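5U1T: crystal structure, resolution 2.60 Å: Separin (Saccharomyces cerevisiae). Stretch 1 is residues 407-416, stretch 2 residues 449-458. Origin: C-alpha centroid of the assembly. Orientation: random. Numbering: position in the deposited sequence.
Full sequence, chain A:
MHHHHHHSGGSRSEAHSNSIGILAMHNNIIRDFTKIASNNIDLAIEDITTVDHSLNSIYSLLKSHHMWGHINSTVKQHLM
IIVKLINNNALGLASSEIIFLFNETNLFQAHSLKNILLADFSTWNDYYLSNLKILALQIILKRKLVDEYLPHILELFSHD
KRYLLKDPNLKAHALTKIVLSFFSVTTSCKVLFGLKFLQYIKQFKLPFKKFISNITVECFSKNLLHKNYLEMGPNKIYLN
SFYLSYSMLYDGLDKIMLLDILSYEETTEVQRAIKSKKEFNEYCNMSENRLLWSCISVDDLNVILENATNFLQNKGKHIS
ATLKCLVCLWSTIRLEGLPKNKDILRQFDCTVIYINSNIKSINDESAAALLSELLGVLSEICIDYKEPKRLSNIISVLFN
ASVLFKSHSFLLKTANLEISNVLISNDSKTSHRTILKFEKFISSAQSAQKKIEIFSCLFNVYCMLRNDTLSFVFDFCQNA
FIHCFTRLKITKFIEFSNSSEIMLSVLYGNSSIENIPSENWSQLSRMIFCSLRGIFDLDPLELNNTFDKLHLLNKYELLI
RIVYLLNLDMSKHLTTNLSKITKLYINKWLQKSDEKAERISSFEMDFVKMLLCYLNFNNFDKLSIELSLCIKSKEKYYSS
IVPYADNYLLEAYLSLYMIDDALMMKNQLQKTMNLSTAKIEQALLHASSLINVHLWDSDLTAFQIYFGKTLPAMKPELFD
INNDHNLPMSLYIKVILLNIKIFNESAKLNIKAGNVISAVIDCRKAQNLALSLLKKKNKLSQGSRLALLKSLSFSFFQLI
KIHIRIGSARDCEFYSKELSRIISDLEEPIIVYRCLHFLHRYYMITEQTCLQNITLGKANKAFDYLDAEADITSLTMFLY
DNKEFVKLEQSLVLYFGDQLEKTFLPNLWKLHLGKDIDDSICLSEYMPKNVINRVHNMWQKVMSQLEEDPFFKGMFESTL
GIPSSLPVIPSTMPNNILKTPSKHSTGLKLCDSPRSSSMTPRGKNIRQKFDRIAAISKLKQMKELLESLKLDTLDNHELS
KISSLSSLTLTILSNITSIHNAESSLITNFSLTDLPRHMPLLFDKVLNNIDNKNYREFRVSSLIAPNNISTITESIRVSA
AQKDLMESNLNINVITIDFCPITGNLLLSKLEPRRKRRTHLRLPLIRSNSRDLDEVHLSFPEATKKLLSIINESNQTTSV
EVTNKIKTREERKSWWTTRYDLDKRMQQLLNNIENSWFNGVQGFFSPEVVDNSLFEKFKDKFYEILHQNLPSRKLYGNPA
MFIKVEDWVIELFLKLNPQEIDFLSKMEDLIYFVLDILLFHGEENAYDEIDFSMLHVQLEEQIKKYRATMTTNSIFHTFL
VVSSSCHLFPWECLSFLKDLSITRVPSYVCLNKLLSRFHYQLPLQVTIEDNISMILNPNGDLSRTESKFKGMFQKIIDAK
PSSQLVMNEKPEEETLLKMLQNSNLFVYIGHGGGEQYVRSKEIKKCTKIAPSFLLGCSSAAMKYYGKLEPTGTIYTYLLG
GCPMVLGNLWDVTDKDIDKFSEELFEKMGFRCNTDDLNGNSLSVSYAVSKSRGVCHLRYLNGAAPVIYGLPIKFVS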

ATOM      1  N   SER A 407      23.674  33.518  33.353  1.00 67.41           N
ATOM      2  CA  SER A 407      24.109  34.675  32.578  1.00 64.77           C
ATOM      3  C   SER A 407      24.120  34.443  31.090  1.00 67.44           C
ATOM      4  O   SER A 407      24.840  33.582  30.605  1.00 64.17           O
ATOM      5  CB  SER A 407      25.515  35.101  32.990  1.00 69.98           C
ATOM      6  OG  SER A 407      26.125  35.862  31.954  1.00 68.46           O
ATOM      7  N   HIS A 408      23.366  35.245  30.352  1.00 62.11           N
ATOM      8  CA  HIS A 408      23.451  35.181  28.904  1.00 59.07           C
ATOM      9  C   HIS A 408      24.827  35.618  28.388  1.00 64.86           C
ATOM     10  O   HIS A 408      25.250  35.187  27.306  1.00 66.74           O
ATOM     11  CB  HIS A 408      22.366  36.035  28.258  1.00 57.57           C
ATOM     12  CG  HIS A 408      22.137  35.716  26.815  1.00 67.15           C
ATOM     13  ND1 HIS A 408      22.370  36.620  25.802  1.00 61.60           N
ATOM     14  CD2 HIS A 408      21.703  34.582  26.214  1.00 66.03           C
ATOM     15  CE1 HIS A 408      22.081  36.065  24.640  1.00 58.48           C
ATOM     16  NE2 HIS A 408      21.672  34.831  24.863  1.00 66.86           N
ATOM     17  N   SER A 409      25.518  36.469  29.147  1.00 62.02           N
ATOM     18  CA  SER A 409      26.827  36.952  28.731  1.00 60.81           C
ATOM     19  C   SER A 409      27.835  35.823  28.644  1.00 63.65           C
ATOM     20  O   SER A 409      28.534  35.686  27.640  1.00 63.85           O
ATOM     21  CB  SER A 409      27.336  38.030  29.676  1.00 66.98           C
ATOM     22  OG  SER A 409      26.521  39.179  29.581  1.00 75.63           O
ATOM     23  N   PHE A 410      27.905  35.002  29.684  1.00 68.34           N
ATOM     24  CA  PHE A 410      28.774  33.830  29.636  1.00 68.39           C
ATOM     25  C   PHE A 410      28.406  32.866  28.508  1.00 64.70           C
ATOM     26  O   PHE A 410      29.285  32.280  27.880  1.00 63.05           O
ATOM     27  CB  PHE A 410      28.756  33.100  30.973  1.00 69.49           C
ATOM     28  CG  PHE A 410      29.733  33.638  31.952  1.00 69.72           C
ATOM     29  CD1 PHE A 410      31.042  33.176  31.964  1.00 73.64           C
ATOM     30  CD2 PHE A 410      29.361  34.630  32.848  1.00 71.40           C
ATOM     31  CE1 PHE A 410      31.965  33.684  32.874  1.00 80.14           C
ATOM     32  CE2 PHE A 410      30.279  35.148  33.765  1.00 71.01           C
ATOM     33  CZ  PHE A 410      31.584  34.676  33.777  1.00 75.71           C
ATOM     34  N   LEU A 411      27.112  32.711  28.243  1.00 66.45           N
ATOM     35  CA  LEU A 411      26.672  31.764  27.225  1.00 63.95           C
ATOM     36  C   LEU A 411      27.065  32.283  25.856  1.00 63.14           C
ATOM     37  O   LEU A 411      27.553  31.523  25.020  1.00 59.32           O
ATOM     38  CB  LEU A 411      25.161  31.523  27.294  1.00 62.03           C
ATOM     39  CG  LEU A 411      24.637  30.471  26.317  1.00 58.55           C
ATOM     40  CD1 LEU A 411      25.306  29.142  26.605  1.00 56.79           C
ATOM     41  CD2 LEU A 411      23.124  30.345  26.396  1.00 60.07           C
ATOM     42  N   LEU A 412      26.859  33.577  25.624  1.00 60.69           N
ATOM     43  CA  LEU A 412      27.322  34.181  24.383  1.00 58.87           C
ATOM     44  C   LEU A 412      28.831  34.003  24.279  1.00 59.52           C
ATOM     45  O   LEU A 412      29.352  33.682  23.210  1.00 64.46           O
ATOM     46  CB  LEU A 412      26.938  35.656  24.300  1.00 61.04           C
ATOM     47  CG  LEU A 412      25.510  35.949  23.839  1.00 65.22           C
ATOM     48  CD1 LEU A 412      25.154  37.405  24.075  1.00 63.17           C
ATOM     49  CD2 LEU A 412      25.338  35.589  22.382  1.00 59.72           C
ATOM     50  N   LYS A 413      29.535  34.159  25.392  1.00 60.42           N
ATOM     51  CA  LYS A 413      30.978  33.977  25.354  1.00 63.94           C
ATOM     52  C   LYS A 413      31.328  32.515  25.060  1.00 59.89           C
ATOM     53  O   LYS A 413      32.287  32.216  24.353  1.00 60.99           O
ATOM     54  CB  LYS A 413      31.624  34.441  26.663  1.00 69.39           C
ATOM     55  CG  LYS A 413      33.043  34.963  26.470  1.00 67.33           C
ATOM     56  CD  LYS A 413      33.793  35.108  27.774  1.00 73.91           C
ATOM     57  CE  LYS A 413      35.220  35.669  27.552  1.00 77.29           C
ATOM     58  NZ  LYS A 413      35.995  34.840  26.559  1.00 72.13           N
ATOM     59  N   THR A 414      30.525  31.609  25.591  1.00 64.46           N
ATOM     60  CA  THR A 414      30.707  30.185  25.353  1.00 64.68           C
ATOM     61  C   THR A 414      30.514  29.809  23.878  1.00 62.95           C
ATOM     62  O   THR A 414      31.396  29.197  23.272  1.00 63.76           O
ATOM     63  CB  THR A 414      29.734  29.370  26.223  1.00 68.05           C
ATOM     64  OG1 THR A 414      30.018  29.623  27.607  1.00 69.74           O
ATOM     65  CG2 THR A 414      29.839  27.863  25.915  1.00 62.54           C
ATOM     66  N   ALA A 415      29.360  30.169  23.315  1.00 60.84           N
ATOM     67  CA  ALA A 415      29.063  29.966  21.900  1.00 56.01           C
ATOM     68  C   ALA A 415      30.204  30.425  21.001  1.00 61.49           C
ATOM     69  O   ALA A 415      30.666  29.698  20.120  1.00 63.05           O
ATOM     70  CB  ALA A 415      27.778  30.706  21.525  1.00 63.45           C
ATOM     71  N   ASN A 416      30.669  31.643  21.229  1.00 62.14           N
ATOM     72  CA  ASN A 416      31.685  32.204  20.360  1.00 56.74           C
ATOM     73  C   ASN A 416      33.019  31.487  20.449  1.00 57.47           C
ATOM     74  O   ASN A 416      33.705  31.338  19.449  1.00 53.10           O
ATOM     75  CB  ASN A 416      31.870  33.677  20.653  1.00 61.12           C
ATOM     76  CG  ASN A 416      32.247  34.448  19.427  1.00 59.05           C
ATOM     77  OD1 ASN A 416      31.914  34.062  18.312  1.00 52.67           O
ATOM     78  ND2 ASN A 416      32.968  35.541  19.619  1.00 60.85           N
ATOM     79  N   GLN A 449      14.088  34.857  23.072  1.00 64.17           N
ATOM     80  CA  GLN A 449      14.971  35.688  22.265  1.00 62.04           C
ATOM     81  C   GLN A 449      16.425  35.266  22.442  1.00 60.63           C
ATOM     82  O   GLN A 449      17.209  35.272  21.486  1.00 61.93           O
ATOM     83  CB  GLN A 449      14.793  37.169  22.607  1.00 60.76           C
ATOM     84  CG  GLN A 449      13.845  37.884  21.649  1.00 66.07           C
ATOM     85  CD  GLN A 449      14.161  37.589  20.167  1.00 75.68           C
ATOM     86  OE1 GLN A 449      15.338  37.571  19.748  1.00 73.00           O
ATOM     87  NE2 GLN A 449      13.110  37.361  19.370  1.00 71.74           N
ATOM     88  N   LYS A 450      16.783  34.874  23.658  1.00 60.32           N
ATOM     89  CA  LYS A 450      18.167  34.516  23.931  1.00 62.47           C
ATOM     90  C   LYS A 450      18.565  33.211  23.229  1.00 56.93           C
ATOM     91  O   LYS A 450      19.709  33.073  22.776  1.00 58.57           O
ATOM     92  CB  LYS A 450      18.404  34.434  25.438  1.00 62.86           C
ATOM     93  CG  LYS A 450      18.393  35.793  26.113  1.00 63.12           C
ATOM     94  CD  LYS A 450      18.768  35.708  27.585  1.00 64.79           C
ATOM     95  CE  LYS A 450      18.849  37.091  28.226  1.00 59.12           C
ATOM     96  NZ  LYS A 450      17.507  37.695  28.475  1.00 64.24           N
ATOM     97  N   LYS A 451      17.618  32.278  23.126  1.00 60.28           N
ATOM     98  CA  LYS A 451      17.826  31.033  22.380  1.00 58.00           C
ATOM     99  C   LYS A 451      18.022  31.295  20.898  1.00 55.84           C
ATOM    100  O   LYS A 451      18.908  30.719  20.281  1.00 54.16           O
ATOM    101  CB  LYS A 451      16.652  30.074  22.564  1.00 61.30           C
ATOM    102  CG  LYS A 451      16.604  29.401  23.907  1.00 63.09           C
ATOM    103  CD  LYS A 451      15.438  28.437  24.005  1.00 60.93           C
ATOM    104  CE  LYS A 451      15.133  28.118  25.454  1.00 59.39           C
ATOM    105  NZ  LYS A 451      13.739  27.599  25.569  1.00 68.51           N
ATOM    106  N   ILE A 452      17.186  32.156  20.328  1.00 54.45           N
ATOM    107  CA  ILE A 452      17.342  32.545  18.937  1.00 58.72           C
ATOM    108  C   ILE A 452      18.683  33.251  18.712  1.00 55.64           C
ATOM    109  O   ILE A 452      19.283  33.167  17.654  1.00 57.34           O
ATOM    110  CB  ILE A 452      16.186  33.444  18.483  1.00 59.26           C
ATOM    111  CG1 ILE A 452      14.876  32.675  18.579  1.00 60.64           C
ATOM    112  CG2 ILE A 452      16.374  33.883  17.041  1.00 57.98           C
ATOM    113  CD1 ILE A 452      13.721  33.383  17.931  1.00 59.89           C
ATOM    114  N   GLU A 453      19.171  33.927  19.735  1.00 66.92           N
ATOM    115  CA  GLU A 453      20.432  34.652  19.634  1.00 62.73           C
ATOM    116  C   GLU A 453      21.612  33.699  19.539  1.00 57.73           C
ATOM    117  O   GLU A 453      22.469  33.841  18.660  1.00 59.15           O
ATOM    118  CB  GLU A 453      20.580  35.566  20.835  1.00 63.18           C
ATOM    119  CG  GLU A 453      21.273  36.871  20.559  1.00 66.08           C
ATOM    120  CD  GLU A 453      20.977  37.877  21.653  1.00 73.32           C
ATOM    121  OE1 GLU A 453      21.896  38.203  22.453  1.00 74.58           O
ATOM    122  OE2 GLU A 453      19.799  38.317  21.716  1.00 75.40           O
ATOM    123  N   ILE A 454      21.642  32.728  20.454  1.00 60.10           N
ATOM    124  CA  ILE A 454      22.658  31.683  20.461  1.00 58.46           C
ATOM    125  C   ILE A 454      22.610  30.902  19.152  1.00 60.03           C
ATOM    126  O   ILE A 454      23.646  30.488  18.627  1.00 60.31           O
ATOM    127  CB  ILE A 454      22.469  30.724  21.652  1.00 61.30           C
ATOM    128  CG1 ILE A 454      22.691  31.473  22.972  1.00 63.61           C
ATOM    129  CG2 ILE A 454      23.381  29.502  21.528  1.00 58.36           C
ATOM    130  CD1 ILE A 454      24.035  32.189  23.066  1.00 64.96           C
ATOM    131  N   PHE A 455      21.423  30.731  18.611  1.00 57.85           N
ATOM    132  CA  PHE A 455      21.254  29.935  17.419  1.00 56.86           C
ATOM    133  C   PHE A 455      22.008  30.533  16.266  1.00 57.87           C
ATOM    134  O   PHE A 455      22.524  29.834  15.424  1.00 54.33           O
ATOM    135  CB  PHE A 455      19.786  29.805  17.047  1.00 59.79           C
ATOM    136  CG  PHE A 455      19.567  29.039  15.792  1.00 57.00           C
ATOM    137  CD1 PHE A 455      19.791  27.696  15.753  1.00 52.97           C
ATOM    138  CD2 PHE A 455      19.178  29.674  14.647  1.00 52.74           C
ATOM    139  CE1 PHE A 455      19.622  26.997  14.596  1.00 51.65           C
ATOM    140  CE2 PHE A 455      19.011  28.983  13.484  1.00 54.17           C
ATOM    141  CZ  PHE A 455      19.230  27.641  13.463  1.00 52.57           C
ATOM    142  N   SER A 456      22.084  31.846  16.247  1.00 57.61           N
ATOM    143  CA  SER A 456      22.634  32.573  15.127  1.00 59.48           C
ATOM    144  C   SER A 456      24.139  32.560  15.095  1.00 55.14           C
ATOM    145  O   SER A 456      24.737  32.842  14.085  1.00 56.19           O
ATOM    146  CB  SER A 456      22.160  34.008  15.178  1.00 55.22           C
ATOM    147  OG  SER A 456      21.661  34.405  13.942  1.00 58.71           O
ATOM    148  N   CYS A 457      24.748  32.262  16.223  1.00 57.72           N
ATOM    149  CA  CYS A 457      26.161  32.039  16.281  1.00 55.73           C
ATOM    150  C   CYS A 457      26.493  30.763  15.566  1.00 55.33           C
ATOM    151  O   CYS A 457      27.570  30.621  15.054  1.00 58.11           O
ATOM    152  CB  CYS A 457      26.626  31.970  17.726  1.00 56.58           C
ATOM    153  SG  CYS A 457      26.399  33.470  18.680  1.00 59.09           S
ATOM    154  N   LEU A 458      25.565  29.829  15.513  1.00 59.09           N
ATOM    155  CA  LEU A 458      25.840  28.582  14.845  1.00 52.39           C
ATOM    156  C   LEU A 458      25.320  28.610  13.436  1.00 52.43           C
ATOM    157  O   LEU A 458      25.944  28.118  12.545  1.00 51.38           O
ATOM    158  CB  LEU A 458      25.199  27.440  15.607  1.00 60.52           C
ATOM    159  CG  LEU A 458      25.254  26.004  15.114  1.00 59.31           C
ATOM    160  CD1 LEU A 458      24.553  25.891  13.791  1.00 61.13           C
ATOM    161  CD2 LEU A 458      26.641  25.447  15.038  1.00 55.48           C
TER

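Ile454 is the centre of this contact. Its side chain sits as a knob in a hole formed by His408, Leu411, Leu412 and Ala415. These four residues occupy one side of the helix 408-416, spaced so that a single branched side chain can fit among them. The CA-to-CB bond of Ile454 points sideways, but the end of the side chain comes nearer to the other helix. Both chi angles are m.

The apolar contacts of Ile454 are close. Its CG1 lies 3.6 Å from CD2 of Leu411. Its CD1 lies 3.7 Å from CD2 of Leu412 and 4.3 Å from CB of Ala415. Leu411 points toward the second helix, with chi1 t and chi2 p. Leu412 starts sideways and reaches in with its end, so its CD2 methyl borders the hole.

Ala415 and Cys457 continue the apolar packing toward the C-terminal end of the two stretches. Both CA-to-CB bonds point toward the opposing stretch. Ala415 CB and Cys457 CB are 4.2 Å apart, a contact made by the first side-chain atom of each residue. The Cys457 SG atom also lies 4.4 Å from CD2 of Leu412. Small side chains face each other here, and the CA atoms of Ala415 and Cys457 are 6.7 Å apart.

The helices run nearly parallel, with 17° between their N-to-C directions. Their axes approach to 9.7 Å. This small angle keeps the backbones close along the contact. The CA atoms of Leu412 and Ile454 are 6.6 Å apart, and those of His408 and Lys450 are 7.3 Å apart. Together the two stretches bury 419 Å², counting both sides.

His408 joins the apolar centre to the polar edge. It has the largest area covered by the other stretch. Its NE2 is 4.0 Å from CD1 of Ile454, so the ring still borders the central knob. Lys450 packs its aliphatic chain over one face of the ring. Its CG is 3.6 Å from the centroid of the His408 ring and only 16° off the ring normal, which makes a CH-pi contact. The lysine begins toward the first helix, but its end leads away. The methylene groups thus cover the imidazole while the amino group departs.

The same ring makes the hydrogen bond across the contact. His408 NE2 donates to Lys450 O at 3.4 Å, with an angle of 153° at the hydrogen. The bond is weak. The acceptor also receives the backbone bond from Ile454 N, at 3.0 Å from Lys450 O, so the histidine adds to a carbonyl already engaged in its own helix.

Glu453 forms the outer polar edge. Its OE1 lies near the plane of the His408 ring, 3.1 Å from CE1. This is an approach to a ring carbon at the ring edge. The same OE1 is 3.7 Å from CD1 of Leu412. The carboxylate therefore borders both the imidazole and the leucine on the exposed side of the contact.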